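Local coordinates for protein P91 (Metagenome, PDB 4ZI5) that hydrolyses phosphotriesters as a promiscuous activity and belongs to the dienelactone hydrolase family of alpha/beta hydrolases, at residues A[98-101]-A[102-106]. Numbering follows the deposited sequence.
Sequences GDRA and HWRRR
Asp99 is the N-cap of helix 100-115, and its carboxylate closes the first turn against His102. Asp99 OD1 accepts from His102 N at 3.1 Å. The N-H comes from above the carboxylate plane, 66° out of it. CG, anti to the backbone N (chi1 -174°), lies beside the carbonyl carbon, on the side of His102, and Asp99 CG lies 3.4 Å from His102 CB. Without the carboxylate, as with an alanine here, His102 N would probably lose its capping acceptor and the first turn would be more prone to fray. The carboxylate's negative charge probably also suits the positive end of the helix dipole. The backbone ladder starts at the same residue: Trp103 N donates to Asp99 O at 3.1 Å. Arg104 N to Arg100 O, at 2.8 Å, and Arg105 N to Ala101 O continue it.

Arg100 and Trp103 lie side by side and point the same way. Arg100 CG meets the indole edge at Trp103 CE3, 3.9 Å away. Trp103 is buried against helix 132-142, with NE1 hydrogen-bonded to Thr136 OG1 and the ring meeting Phe132. Arg100 NH1 comes within 3.7 Å of Arg104 NH2, their guanidinium planes 83° apart. The two arginines gather round Glu139: Arg100 NH1 and Arg104 NE both form salt bridges to its carboxylate, and Arg104 NH2 also to Asp164. On another side of the turn, Arg105 bends at chi3, which brings a face of its guanidinium over Ala101 O. The whole is a capped alpha-helix N-terminus, here docked on a neighbouring helix of an alpha/beta-hydrolase fold.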
loop_
_atom_site.group_PDB
_atom_site.type_symbol
_atom_site.label_atom_id
_atom_site.label_comp_id
_atom_site.label_asym_id
_atom_site.label_seq_id
_atom_site.Cartn_x
_atom_site.Cartn_y
_atom_site.Cartn_z
ATOM N N GLY A 98 -24.757 -10.492 -14.870
ATOM C CA GLY A 98 -25.449 -11.700 -15.358
ATOM C C GLY A 98 -24.863 -12.322 -16.627
ATOM O O GLY A 98 -25.338 -13.386 -17.054
ATOM N N ASP A 99 -23.862 -11.664 -17.246
ATOM C CA ASP A 99 -23.196 -12.200 -18.429
ATOM C C ASP A 99 -21.771 -11.680 -18.465
ATOM O O ASP A 99 -21.469 -10.699 -19.133
ATOM C CB ASP A 99 -23.970 -11.809 -19.693
ATOM C CG ASP A 99 -23.426 -12.459 -20.959
ATOM O OD1 ASP A 99 -22.329 -13.079 -20.981
ATOM O OD2 ASP A 99 -24.140 -12.328 -21.964
ATOM N N ARG A 100 -20.912 -12.360 -17.713
ATOM C CA ARG A 100 -19.527 -11.922 -17.528
ATOM C C ARG A 100 -18.702 -12.044 -18.804
ATOM O O ARG A 100 -17.785 -11.228 -19.046
ATOM C CB ARG A 100 -18.903 -12.650 -16.336
ATOM C CG ARG A 100 -19.530 -12.193 -15.023
ATOM C CD ARG A 100 -19.214 -13.088 -13.843
ATOM N NE ARG A 100 -17.851 -12.877 -13.398
ATOM C CZ ARG A 100 -17.295 -13.431 -12.326
ATOM N NH1 ARG A 100 -16.024 -13.141 -12.048
ATOM N NH2 ARG A 100 -17.978 -14.266 -11.534
ATOM N N ALA A 101 -19.055 -12.998 -19.672
ATOM C CA ALA A 101 -18.421 -13.074 -20.977
ATOM C C ALA A 101 -18.658 -11.799 -21.807
ATOM O O ALA A 101 -17.739 -11.284 -22.462
ATOM C CB ALA A 101 -18.874 -14.343 -21.737
ATOM N N HIS A 102 -19.880 -11.304 -21.796
ATOM C CA HIS A 102 -20.236 -10.051 -22.478
ATOM C C HIS A 102 -19.499 -8.855 -21.862
ATOM O O HIS A 102 -18.963 -7.992 -22.565
ATOM C CB HIS A 102 -21.757 -9.853 -22.410
ATOM C CG HIS A 102 -22.202 -8.436 -22.473
ATOM N ND1 HIS A 102 -22.298 -7.743 -23.657
ATOM C CD2 HIS A 102 -22.594 -7.585 -21.497
ATOM C CE1 HIS A 102 -22.724 -6.519 -23.405
ATOM N NE2 HIS A 102 -22.908 -6.394 -22.102
ATOM N N TRP A 103 -19.481 -8.822 -20.544
ATOM C CA TRP A 103 -18.748 -7.797 -19.787
ATOM C C TRP A 103 -17.271 -7.758 -20.185
ATOM O O TRP A 103 -16.717 -6.700 -20.493
ATOM C CB TRP A 103 -18.939 -8.106 -18.317
ATOM C CG TRP A 103 -18.341 -7.141 -17.309
ATOM C CD1 TRP A 103 -17.720 -5.949 -17.535
ATOM C CD2 TRP A 103 -18.376 -7.321 -15.904
ATOM N NE1 TRP A 103 -17.329 -5.381 -16.330
ATOM C CE2 TRP A 103 -17.718 -6.211 -15.316
ATOM C CE3 TRP A 103 -18.861 -8.344 -15.071
ATOM C CZ2 TRP A 103 -17.578 -6.075 -13.933
ATOM C CZ3 TRP A 103 -18.714 -8.208 -13.697
ATOM C CH2 TRP A 103 -18.074 -7.089 -13.144
ATOM N N ARG A 104 -16.674 -8.937 -20.261
ATOM C CA ARG A 104 -15.283 -9.084 -20.674
ATOM C C ARG A 104 -15.010 -8.653 -22.106
ATOM O O ARG A 104 -14.010 -7.997 -22.361
ATOM C CB ARG A 104 -14.799 -10.507 -20.418
ATOM C CG ARG A 104 -14.670 -10.791 -18.929
ATOM C CD ARG A 104 -14.601 -12.286 -18.574
ATOM N NE ARG A 104 -14.571 -12.520 -17.119
ATOM C CZ ARG A 104 -14.050 -13.596 -16.502
ATOM N NH1 ARG A 104 -13.485 -14.592 -17.199
ATOM N NH2 ARG A 104 -14.083 -13.686 -15.167
ATOM N N ARG A 105 -15.923 -8.955 -23.024
ATOM C CA ARG A 105 -15.765 -8.520 -24.409
ATOM C C ARG A 105 -15.827 -7.015 -24.517
ATOM O O ARG A 105 -15.077 -6.424 -25.278
ATOM C CB ARG A 105 -16.844 -9.107 -25.335
ATOM C CG ARG A 105 -16.721 -10.581 -25.625
ATOM C CD ARG A 105 -17.633 -10.960 -26.799
ATOM N NE ARG A 105 -19.061 -10.822 -26.488
ATOM C CZ ARG A 105 -19.793 -11.719 -25.820
ATOM N NH1 ARG A 105 -19.247 -12.821 -25.321
ATOM N NH2 ARG A 105 -21.082 -11.489 -25.611
ATOM N N ARG A 106 -16.717 -6.400 -23.754
ATOM C CA ARG A 106 -16.859 -4.961 -23.742
ATOM C C ARG A 106 -15.600 -4.274 -23.214
ATOM O O ARG A 106 -15.159 -3.246 -23.761
ATOM C CB ARG A 106 -18.113 -4.555 -22.950
ATOM C CG ARG A 106 -18.519 -3.089 -23.059
ATOM C CD ARG A 106 -18.885 -2.654 -24.453
ATOM N NE ARG A 106 -19.990 -3.445 -24.987
ATOM C CZ ARG A 106 -21.291 -3.267 -24.711
ATOM N NH1 ARG A 106 -21.706 -2.336 -23.869
ATOM N NH2 ARG A 106 -22.190 -4.067 -25.285
#